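PDB 4GL3: putative glucoamylase, which is a putative glucoamylase that probably hydrolyses glycosidic bonds in glucans, its activity and natural substrate not being established. Local coordinates for residues W101-N106 with G121-E126; S127-E132 with C196-I201; A162-F167 with A204-Y209; D172-H177 with E213-K218. All coordinates share one frame; numbering follows the deposited sequence. Where two conformers were deposited one is given.

Contact 1: residues W101-N106 with G121-E126; sequences WAHWMN and GADIVE
Trp101 and Asp123 meet through an almost straight backbone hydrogen bond, Asp123 N giving to Trp101 O over 3.0 Å. Beside it the main chains come close enough for a CA-H...O contact, Ala102 CA lying 3.1 Å from Gly121 O. This half is tight and buried, backbone against backbone. A water that accepts from His103 N and donates to Gly121 O joins the two backbones between this part and the ring. The other half is carried by side chains and water. The ring of His103 lies almost parallel to the carboxylate of Glu126, their planes 8° apart, with Glu126 CG over the ring face in a CH-pi contact. Glu126 OE2 stands 3.4 Å from His103 NE2 above the ring, too poorly angled for a hydrogen bond; OE1 instead accepts from Gly55 N, and OE2 binds a Tris molecule probably taken up from the crystallisation liquor. Asp123 is the N-cap of helix 124-140: its OD1 accepts from Glu126 N at 2.9 Å, which sets the first turn and with it the root of Glu126. An alanine in place of His103 would probably leave the Glu126 carboxylate without its stacking partner and open a gap where the imidazole lay. On this wetter side another water, in the plane of the imidazole at its edge, lies 2.8 Å from His103 ND1 and bridges it to Asp123 OD2.

Contact 2: residues S127-E132 with C196-I201; sequences SAFMFE and CHIVYI
Glu132 N gives a backbone hydrogen bond of 2.8 Å to Ala128 O, and this single helical turn brings both residues to the side of helix 124-140 that meets Ile198. The contact is helix-on-helix packing, consistent with the alpha-helical toroid expected of the six-hairpin clan to which the family belongs. The two short segments cross with their axes 9.2 Å apart at 70°, and no hydrogen bond passes between them. Small size at Ala128 probably helps them approach: its CB touches Val199 CG2 at 3.7 Å and also reaches the CG2 branch of Ile198. Val199 also touches Ile124 and Val125, about one turn earlier on helix 124-140. With CG1 of Ile198 anti to the backbone N (chi1 -164°), its CG2 is left between the backbone N and the carbonyl carbon, and it is this methyl that does the work. It approaches CD1 and CE1 of the Phe129 ring obliquely. The ring of Phe129 also comes within about 4 Å, nearest atoms, of the bound Tris molecule, which may mark a pocket beside the seam. Glu132 is buried, and its fully extended chain carries the carboxylate toward the second helix. There OE2 is satisfied by Gly258 N, while the other oxygen, Glu132 OE1, lies 4.3 Å from the CG2 methyl of Ile198.

Contact 3: residues A162-F167 with A204-Y209; sequences AEWNFF and ASSPTY
An ST turn and ST motif at Ser206, where helix 197-205 gives way to loop, form the side of this contact that meets Trp164 and, through water, Ala162. Ser206 OG, anti to its own backbone N (chi1 -178°), accepts from Tyr209 N at 2.9 Å and from Thr208 N at 3.2 Å. Its proton goes to a water 2.6 Å from OG, which in turn donates to Ala162 O, so three hydrogen bonds grip one hydroxyl and one of them carries the contact across. The same oxygen lies in the plane of the Trp164 indole, at its edge, while Ser206 CB reaches CD1 of that ring at 3.6 Å. Tyr209 makes the largest contribution. Glu163 CG sits over the centre of its phenol ring, 3.6 Å from the centroid and only 5° off the normal, a well-centred CH-pi contact. The chains of Glu163 and Tyr209 run side by side in the same direction, and Glu163 OE1 is hydrogen-bonded to His98 ND1. That second partner probably limits how far the glutamate can swing off the ring. Tyr209 O turns back to accept a weak hydrogen bond from Asn165 N, 3.1 Å away. Opposing segments thus meet as two tight turns: the ST turn and ST motif of Ser206 just after helix 197-205, and an inverse gamma turn centred on Glu163, leading into the 3-10 segment that starts at Trp164.

Contact 4: residues D172-H177 with E213-K218; sequences DVMYWH and ESVYHK
A loop lies here against the side of a helix, toward the periphery of the chain: Asp172 and Met174, on the way from helix 146-161 to strand 177-178, pack on Ser214, Val215 and Lys218 of helix 213-220. Its polar end is a hydrogen bond of 2.7 Å from Ser214 OG to Asp172 OD1. The hydroxyl comes from above the carboxylate, 52° out of its plane. Ser214 carries OG in the crowded position between its backbone N and carbonyl carbon (chi1 66°). Lys218 runs alongside Asp172 in the same direction, its CD methylene 3.7 Å from Asp172 OD2. The ammonium does not close a salt bridge, since Lys218 NZ and Asp172 OD2 are 4.6 Å apart, though the opposite charges probably still attract. Residues 215-218 form a wider pi-type turn within the helix, and Asp172 spans it, touching the residue just before it and the one that ends it. An alanine in place of Asp172 would probably leave the Ser214 hydroxyl without its acceptor and Lys218 without its nearby negative charge. Farther along the loop the contact turns apolar and buried. Val215 CG1 meets CG of Met174, a selenomethionine, at 3.6 Å, the two side chains crossing at about a right angle. Val215 CG2, on the other branch, faces the backbone of Asp172, 4.0 Å from its CA. Helix 197-205 completes the surroundings: Tyr200 OH is hydrogen-bonded to Met174 N, and the Tyr200 side chain also touches Val173 and Val215.

In the fold
Contact 1 closes before the others open; contacts 2, 3 and 4 interleave along the chain, each joining residues 127-177 to residues 196-218. Helix 124-140 begins in contact 1 and continues through contact 2, whose centre is 12 Å away; helix 197-205 runs on from contact 2 into contact 3, 11 Å off, and helix 213-220 follows in contact 4. Trp164 of contact 3 packs on Ala128 of contact 2, while the loop of contact 4 reaches back to contact 1, 19 Å away, by a backbone bond from Ile124 to Trp176. Neighbouring helices and their connecting loops are thereby linked into one connected packing region, consistent with a six-hairpin toroid.

Contact 1: residues W101-N106 with G121-E126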
# COMPACT_ATOMS: atom_id res chain seq x y z
N TRP A 101 4.24 8.98 12.84
CA TRP A 101 5.50 9.38 12.21
C TRP A 101 5.28 10.28 11.01
O TRP A 101 4.15 10.35 10.47
CB TRP A 101 6.30 8.11 11.80
CG TRP A 101 6.48 7.12 12.93
CD1 TRP A 101 7.40 7.16 13.90
CD2 TRP A 101 5.67 5.94 13.20
NE1 TRP A 101 7.28 6.05 14.75
CE2 TRP A 101 6.20 5.32 14.33
CE3 TRP A 101 4.58 5.36 12.57
CZ2 TRP A 101 5.65 4.18 14.86
CZ3 TRP A 101 4.01 4.22 13.10
CH2 TRP A 101 4.57 3.62 14.21
N ALA A 102 6.36 10.94 10.61
CA ALA A 102 6.48 11.64 9.34
C ALA A 102 6.46 10.68 8.12
O ALA A 102 6.57 9.45 8.26
CB ALA A 102 7.72 12.56 9.33
N HIS A 103 6.19 11.24 6.93
CA HIS A 103 6.24 10.50 5.67
C HIS A 103 7.68 9.96 5.49
O HIS A 103 7.87 8.78 5.23
CB HIS A 103 5.79 11.43 4.56
CG HIS A 103 5.69 10.82 3.19
ND1 HIS A 103 4.98 11.45 2.17
CD2 HIS A 103 6.22 9.70 2.64
CE1 HIS A 103 5.07 10.71 1.07
NE2 HIS A 103 5.83 9.65 1.32
N TRP A 104 8.67 10.84 5.61
CA TRP A 104 10.08 10.48 5.47
C TRP A 104 10.83 10.72 6.78
O TRP A 104 10.57 11.69 7.47
CB TRP A 104 10.74 11.33 4.40
CG TRP A 104 10.40 10.97 2.98
CD1 TRP A 104 9.72 9.90 2.55
CD2 TRP A 104 10.78 11.71 1.82
NE1 TRP A 104 9.65 9.90 1.17
CE2 TRP A 104 10.29 11.01 0.70
CE3 TRP A 104 11.49 12.89 1.61
CZ2 TRP A 104 10.47 11.44 -0.62
CZ3 TRP A 104 11.71 13.32 0.29
CH2 TRP A 104 11.18 12.59 -0.80
N MSE A 105 11.76 9.82 7.10
CA MSE A 105 12.74 10.01 8.16
C MSE A 105 14.10 9.49 7.75
O MSE A 105 14.25 8.70 6.77
CB MSE A 105 12.31 9.31 9.48
CG MSE A 105 12.14 7.85 9.39
SE MSE A 105 11.90 6.96 11.13
CE MSE A 105 10.34 7.93 11.71
N ASN A 106 15.12 9.95 8.47
CA ASN A 106 16.45 9.49 8.23
C ASN A 106 16.53 8.04 8.72
O ASN A 106 16.23 7.77 9.88
CB ASN A 106 17.43 10.40 8.93
CG ASN A 106 18.86 10.03 8.69
OD1 ASN A 106 19.29 8.90 8.99
ND2 ASN A 106 19.64 10.98 8.23
N GLY A 121 5.84 17.21 9.88
CA GLY A 121 5.40 16.54 11.09
C GLY A 121 4.77 15.20 10.78
O GLY A 121 5.25 14.47 9.94
N ALA A 122 3.68 14.90 11.47
CA ALA A 122 2.93 13.68 11.28
C ALA A 122 2.32 13.63 9.86
O ALA A 122 1.85 14.64 9.31
CB ALA A 122 1.80 13.54 12.33
N ASP A 123 2.37 12.41 9.30
CA ASP A 123 1.59 12.01 8.12
C ASP A 123 0.82 10.77 8.51
O ASP A 123 1.41 9.65 8.73
CB ASP A 123 2.51 11.74 6.93
CG ASP A 123 1.76 11.34 5.67
OD1 ASP A 123 0.75 10.59 5.79
OD2 ASP A 123 2.14 11.83 4.60
N ILE A 124 -0.49 10.92 8.71
CA ILE A 124 -1.22 9.80 9.27
C ILE A 124 -1.60 8.73 8.26
O ILE A 124 -1.99 7.61 8.67
CB ILE A 124 -2.46 10.18 10.12
CG1 ILE A 124 -3.62 10.69 9.27
CG2 ILE A 124 -2.06 11.21 11.19
CD1 ILE A 124 -4.90 10.81 10.14
N VAL A 125 -1.54 9.06 6.96
CA VAL A 125 -1.82 8.06 5.92
C VAL A 125 -0.61 7.12 5.88
O VAL A 125 -0.75 5.91 5.96
CB VAL A 125 -2.11 8.69 4.54
CG1 VAL A 125 -2.18 7.57 3.48
CG2 VAL A 125 -3.40 9.55 4.60
N GLU A 126 0.59 7.69 5.83
CA GLU A 126 1.81 6.87 5.85
C GLU A 126 1.85 6.07 7.16
O GLU A 126 2.20 4.87 7.20
CB GLU A 126 3.05 7.75 5.73
CG GLU A 126 3.09 8.55 4.44
CD GLU A 126 3.43 7.72 3.22
OE1 GLU A 126 4.26 6.79 3.38
OE2 GLU A 126 2.89 8.04 2.13
O HOH W 1 5.62 14.32 7.11
O HOH W 2 3.36 13.53 3.06

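Contact 2: residues S127-E132 with C196-I201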
# COMPACT_ATOMS: atom_id res chain seq x y z
N SER A 127 1.46 6.70 8.25
CA SER A 127 1.53 5.98 9.53
C SER A 127 0.51 4.84 9.58
O SER A 127 0.77 3.79 10.17
CB SER A 127 1.28 6.93 10.71
OG SER A 127 2.37 7.82 10.88
N ALA A 128 -0.66 5.05 8.96
CA ALA A 128 -1.72 4.03 8.88
C ALA A 128 -1.21 2.80 8.08
O ALA A 128 -1.50 1.68 8.44
CB ALA A 128 -3.00 4.60 8.26
N PHE A 129 -0.47 3.03 7.00
CA PHE A 129 0.08 1.94 6.23
C PHE A 129 1.13 1.18 7.05
O PHE A 129 1.21 -0.08 7.01
CB PHE A 129 0.65 2.42 4.90
CG PHE A 129 -0.36 3.06 3.99
CD1 PHE A 129 -1.70 2.62 3.94
CD2 PHE A 129 0.03 4.07 3.14
CE1 PHE A 129 -2.62 3.21 3.05
CE2 PHE A 129 -0.88 4.68 2.27
CZ PHE A 129 -2.20 4.26 2.26
N MSE A 130 1.88 1.91 7.87
CA MSE A 130 2.81 1.24 8.81
C MSE A 130 2.01 0.38 9.81
O MSE A 130 2.38 -0.78 10.04
CB MSE A 130 3.76 2.23 9.53
CG MSE A 130 4.56 1.56 10.66
SE MSE A 130 5.79 0.22 9.99
CE MSE A 130 7.02 1.40 9.17
N PHE A 131 0.93 0.91 10.40
CA PHE A 131 0.13 0.14 11.36
C PHE A 131 -0.57 -1.04 10.69
O PHE A 131 -0.78 -2.07 11.29
CB PHE A 131 -0.85 1.04 12.14
CG PHE A 131 -0.19 1.78 13.29
CD1 PHE A 131 0.33 1.09 14.34
CD2 PHE A 131 0.01 3.14 13.24
CE1 PHE A 131 1.02 1.71 15.37
CE2 PHE A 131 0.66 3.80 14.28
CZ PHE A 131 1.17 3.07 15.34
N GLU A 132 -0.96 -0.89 9.43
CA GLU A 132 -1.52 -2.02 8.67
C GLU A 132 -0.55 -3.21 8.70
O GLU A 132 -0.87 -4.32 9.13
CB GLU A 132 -1.88 -1.56 7.24
CG GLU A 132 -2.58 -2.61 6.37
CD GLU A 132 -2.87 -2.09 4.97
OE1 GLU A 132 -2.46 -0.95 4.60
OE2 GLU A 132 -3.52 -2.81 4.21
N CYS A 196 -6.84 5.97 0.96
CA CYS A 196 -6.72 6.15 2.42
C CYS A 196 -7.80 5.50 3.29
O CYS A 196 -7.96 5.89 4.43
CB CYS A 196 -6.76 7.65 2.68
SG CYS A 196 -5.53 8.60 1.79
N HIS A 197 -8.58 4.58 2.75
CA HIS A 197 -9.70 3.97 3.50
C HIS A 197 -9.29 3.47 4.90
O HIS A 197 -10.02 3.64 5.93
CB HIS A 197 -10.28 2.81 2.65
CG HIS A 197 -11.66 2.38 3.04
ND1 HIS A 197 -12.24 1.26 2.50
CD2 HIS A 197 -12.58 2.93 3.88
CE1 HIS A 197 -13.47 1.13 2.99
NE2 HIS A 197 -13.70 2.14 3.81
N ILE A 198 -8.10 2.88 4.94
CA ILE A 198 -7.58 2.21 6.13
C ILE A 198 -7.36 3.18 7.29
O ILE A 198 -7.38 2.77 8.47
CB ILE A 198 -6.25 1.43 5.82
CG1 ILE A 198 -5.91 0.44 6.92
CG2 ILE A 198 -5.06 2.36 5.66
CD1 ILE A 198 -6.70 -0.82 6.86
N VAL A 199 -7.14 4.46 6.98
CA VAL A 199 -7.01 5.44 8.02
C VAL A 199 -8.28 5.52 8.88
O VAL A 199 -8.19 5.62 10.11
CB VAL A 199 -6.66 6.85 7.44
CG1 VAL A 199 -6.44 7.84 8.59
CG2 VAL A 199 -5.43 6.75 6.54
N TYR A 200 -9.45 5.50 8.24
CA TYR A 200 -10.72 5.55 8.97
C TYR A 200 -11.01 4.25 9.70
O TYR A 200 -11.51 4.28 10.83
CB TYR A 200 -11.89 5.90 8.04
CG TYR A 200 -11.90 7.37 7.68
CD1 TYR A 200 -11.11 7.87 6.63
CD2 TYR A 200 -12.65 8.28 8.42
CE1 TYR A 200 -11.08 9.24 6.33
CE2 TYR A 200 -12.62 9.65 8.12
CZ TYR A 200 -11.84 10.13 7.09
OH TYR A 200 -11.85 11.51 6.80
N ILE A 201 -10.68 3.11 9.07
CA ILE A 201 -10.87 1.81 9.73
C ILE A 201 -10.00 1.71 10.99
O ILE A 201 -10.50 1.31 12.03
CB ILE A 201 -10.54 0.60 8.80
CG1 ILE A 201 -11.30 0.61 7.47
CG2 ILE A 201 -10.69 -0.73 9.52
CD1 ILE A 201 -12.72 0.94 7.58

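Contact 3: residues A162-F167 with A204-Y209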
# COMPACT_ATOMS: atom_id res chain seq x y z
N ALA A 162 -1.14 5.58 19.21
CA ALA A 162 -1.46 6.28 17.96
C ALA A 162 -2.76 7.06 18.17
O ALA A 162 -3.81 6.44 18.30
CB ALA A 162 -1.58 5.33 16.79
N GLU A 163 -2.68 8.41 18.18
CA GLU A 163 -3.81 9.28 18.57
C GLU A 163 -4.70 9.67 17.39
O GLU A 163 -4.77 10.84 16.98
CB GLU A 163 -3.31 10.54 19.28
CG GLU A 163 -2.60 10.31 20.61
CD GLU A 163 -1.86 11.57 21.05
OE1 GLU A 163 -2.47 12.68 21.01
OE2 GLU A 163 -0.65 11.46 21.35
N TRP A 164 -5.40 8.69 16.83
CA TRP A 164 -6.23 8.93 15.63
C TRP A 164 -7.18 10.13 15.81
O TRP A 164 -7.27 11.00 14.93
CB TRP A 164 -7.01 7.66 15.24
CG TRP A 164 -6.10 6.49 15.08
CD1 TRP A 164 -5.88 5.50 15.97
CD2 TRP A 164 -5.24 6.22 13.97
NE1 TRP A 164 -4.91 4.64 15.52
CE2 TRP A 164 -4.50 5.06 14.28
CE3 TRP A 164 -5.01 6.88 12.75
CZ2 TRP A 164 -3.54 4.53 13.41
CZ3 TRP A 164 -4.04 6.38 11.88
CH2 TRP A 164 -3.30 5.20 12.22
N ASN A 165 -7.86 10.18 16.94
CA ASN A 165 -8.91 11.18 17.10
C ASN A 165 -8.38 12.61 17.19
O ASN A 165 -9.12 13.54 16.86
CB ASN A 165 -9.87 10.91 18.25
CG ASN A 165 -11.15 11.72 18.12
OD1 ASN A 165 -11.83 11.63 17.11
ND2 ASN A 165 -11.48 12.52 19.15
N PHE A 166 -7.11 12.78 17.59
CA PHE A 166 -6.48 14.11 17.55
C PHE A 166 -6.58 14.72 16.14
O PHE A 166 -6.73 15.93 16.01
CB PHE A 166 -5.01 13.98 17.98
CG PHE A 166 -4.23 15.26 17.88
CD1 PHE A 166 -4.39 16.27 18.85
CD2 PHE A 166 -3.40 15.50 16.80
CE1 PHE A 166 -3.66 17.43 18.76
CE2 PHE A 166 -2.70 16.69 16.70
CZ PHE A 166 -2.82 17.62 17.70
N PHE A 167 -6.49 13.88 15.10
CA PHE A 167 -6.44 14.33 13.73
C PHE A 167 -7.78 14.69 13.14
O PHE A 167 -7.86 15.08 11.94
CB PHE A 167 -5.62 13.34 12.86
CG PHE A 167 -4.19 13.26 13.27
CD1 PHE A 167 -3.78 12.45 14.32
CD2 PHE A 167 -3.26 14.11 12.70
CE1 PHE A 167 -2.46 12.47 14.76
CE2 PHE A 167 -1.96 14.08 13.07
CZ PHE A 167 -1.55 13.25 14.11
N ALA A 204 -11.31 3.95 13.72
CA ALA A 204 -12.52 3.39 14.34
C ALA A 204 -12.16 2.24 15.27
O ALA A 204 -12.93 1.94 16.20
CB ALA A 204 -13.52 2.90 13.29
N SER A 205 -11.02 1.59 14.98
CA SER A 205 -10.57 0.38 15.69
C SER A 205 -9.77 0.66 16.97
O SER A 205 -9.58 -0.22 17.80
CB SER A 205 -9.68 -0.49 14.78
OG SER A 205 -10.34 -0.86 13.57
N SER A 206 -9.29 1.89 17.13
CA SER A 206 -8.40 2.23 18.27
C SER A 206 -9.01 1.93 19.62
O SER A 206 -10.16 2.31 19.89
CB SER A 206 -8.02 3.72 18.23
OG SER A 206 -7.12 4.05 19.29
N PRO A 207 -8.26 1.23 20.50
CA PRO A 207 -8.76 1.02 21.85
C PRO A 207 -8.61 2.24 22.75
O PRO A 207 -9.13 2.24 23.85
CB PRO A 207 -7.86 -0.11 22.37
CG PRO A 207 -6.56 0.13 21.67
CD PRO A 207 -6.99 0.51 20.28
N THR A 208 -7.90 3.28 22.30
CA THR A 208 -7.48 4.36 23.17
C THR A 208 -7.85 5.73 22.67
O THR A 208 -8.20 6.56 23.45
CB THR A 208 -5.95 4.29 23.33
OG1 THR A 208 -5.38 4.04 22.04
CG2 THR A 208 -5.54 3.14 24.33
N TYR A 209 -7.79 5.98 21.36
CA TYR A 209 -8.11 7.29 20.78
C TYR A 209 -9.01 7.12 19.53
O TYR A 209 -8.67 7.56 18.45
CB TYR A 209 -6.81 7.96 20.36
CG TYR A 209 -5.86 8.18 21.49
CD1 TYR A 209 -6.03 9.28 22.36
CD2 TYR A 209 -4.79 7.29 21.72
CE1 TYR A 209 -5.16 9.49 23.43
CE2 TYR A 209 -3.92 7.49 22.80
CZ TYR A 209 -4.09 8.59 23.63
OH TYR A 209 -3.26 8.79 24.69
O HOH W 3 -4.71 3.79 18.30

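Contact 4: residues D172-H177 with E213-K218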
# COMPACT_ATOMS: atom_id res chain seq x y z
N ASP A 172 -16.05 16.19 12.08
CA ASP A 172 -16.49 14.94 11.47
C ASP A 172 -15.72 14.60 10.17
O ASP A 172 -16.32 14.33 9.13
CB ASP A 172 -18.00 15.01 11.21
CG ASP A 172 -18.82 14.90 12.49
OD1 ASP A 172 -18.45 14.10 13.36
OD2 ASP A 172 -19.85 15.62 12.61
N VAL A 173 -14.39 14.56 10.25
CA VAL A 173 -13.54 14.20 9.13
C VAL A 173 -12.14 14.06 9.76
O VAL A 173 -11.90 14.53 10.89
CB VAL A 173 -13.54 15.32 8.05
CG1 VAL A 173 -12.90 16.59 8.60
CG2 VAL A 173 -12.87 14.91 6.76
N MSE A 174 -11.24 13.42 9.05
CA MSE A 174 -9.84 13.28 9.50
C MSE A 174 -8.93 14.05 8.56
O MSE A 174 -9.25 14.18 7.38
CB MSE A 174 -9.39 11.80 9.57
CG MSE A 174 -10.18 10.98 10.57
SE MSE A 174 -9.76 9.09 10.47
CE MSE A 174 -8.20 9.13 11.65
N TYR A 175 -7.86 14.63 9.14
CA TYR A 175 -6.88 15.41 8.44
C TYR A 175 -5.61 14.58 8.28
O TYR A 175 -5.24 13.81 9.17
CB TYR A 175 -6.60 16.75 9.21
CG TYR A 175 -7.75 17.71 9.06
CD1 TYR A 175 -8.88 17.61 9.90
CD2 TYR A 175 -7.74 18.69 8.05
CE1 TYR A 175 -9.96 18.46 9.75
CE2 TYR A 175 -8.83 19.53 7.87
CZ TYR A 175 -9.94 19.43 8.72
OH TYR A 175 -11.02 20.25 8.53
N TRP A 176 -4.96 14.80 7.14
CA TRP A 176 -3.82 14.02 6.66
C TRP A 176 -2.54 14.30 7.49
O TRP A 176 -1.80 13.37 7.76
CB TRP A 176 -3.59 14.29 5.17
CG TRP A 176 -2.71 13.35 4.39
CD1 TRP A 176 -1.40 12.95 4.66
CD2 TRP A 176 -3.05 12.72 3.17
NE1 TRP A 176 -0.95 12.12 3.69
CE2 TRP A 176 -1.94 11.94 2.76
CE3 TRP A 176 -4.18 12.74 2.37
CZ2 TRP A 176 -1.95 11.15 1.61
CZ3 TRP A 176 -4.20 11.96 1.19
CH2 TRP A 176 -3.08 11.18 0.83
N HIS A 177 -2.32 15.56 7.89
CA HIS A 177 -1.07 16.01 8.46
C HIS A 177 -1.32 16.82 9.75
O HIS A 177 -2.42 17.37 10.00
CB HIS A 177 -0.29 16.92 7.53
CG HIS A 177 -0.28 16.50 6.09
ND1 HIS A 177 -1.27 16.87 5.20
CD2 HIS A 177 0.67 15.85 5.36
CE1 HIS A 177 -0.95 16.42 4.00
NE2 HIS A 177 0.22 15.78 4.07
N GLU A 213 -18.27 7.46 14.87
CA GLU A 213 -18.76 6.90 13.61
C GLU A 213 -19.06 7.96 12.59
O GLU A 213 -18.83 7.76 11.40
CB GLU A 213 -20.04 6.07 13.87
CG GLU A 213 -19.77 4.83 14.70
CD GLU A 213 -21.04 4.24 15.29
OE1 GLU A 213 -22.09 4.32 14.59
OE2 GLU A 213 -20.98 3.72 16.44
N SER A 214 -19.59 9.08 13.06
CA SER A 214 -19.95 10.18 12.18
C SER A 214 -18.72 10.76 11.41
O SER A 214 -18.88 11.36 10.33
CB SER A 214 -20.66 11.26 13.00
OG SER A 214 -19.69 11.81 13.92
N VAL A 215 -17.51 10.55 11.93
CA VAL A 215 -16.28 10.95 11.26
C VAL A 215 -16.16 10.17 9.94
O VAL A 215 -15.77 10.74 8.90
CB VAL A 215 -15.04 10.78 12.19
CG1 VAL A 215 -13.69 10.90 11.47
CG2 VAL A 215 -15.10 11.74 13.40
N TYR A 216 -16.49 8.89 9.98
CA TYR A 216 -16.47 8.07 8.77
C TYR A 216 -17.62 8.47 7.82
O TYR A 216 -17.40 8.77 6.65
CB TYR A 216 -16.61 6.58 9.12
CG TYR A 216 -16.55 5.61 7.98
CD1 TYR A 216 -15.42 5.49 7.22
CD2 TYR A 216 -17.63 4.80 7.68
CE1 TYR A 216 -15.34 4.59 6.20
CE2 TYR A 216 -17.57 3.90 6.65
CZ TYR A 216 -16.42 3.79 5.91
OH TYR A 216 -16.35 2.88 4.87
N HIS A 217 -18.84 8.46 8.33
CA HIS A 217 -20.01 8.65 7.47
C HIS A 217 -20.14 10.06 6.86
O HIS A 217 -20.53 10.19 5.71
CB HIS A 217 -21.30 8.24 8.21
CG HIS A 217 -21.32 6.78 8.55
ND1 HIS A 217 -21.39 5.80 7.58
CD2 HIS A 217 -21.22 6.15 9.74
CE1 HIS A 217 -21.37 4.61 8.18
NE2 HIS A 217 -21.27 4.79 9.48
N LYS A 218 -19.75 11.10 7.61
CA LYS A 218 -19.78 12.48 7.08
C LYS A 218 -18.48 12.97 6.46
O LYS A 218 -18.50 13.79 5.58
CB LYS A 218 -20.15 13.46 8.19
CG LYS A 218 -21.55 13.24 8.69
CD LYS A 218 -21.83 14.28 9.78
CE LYS A 218 -23.29 14.40 10.11
NZ LYS A 218 -23.63 13.40 11.17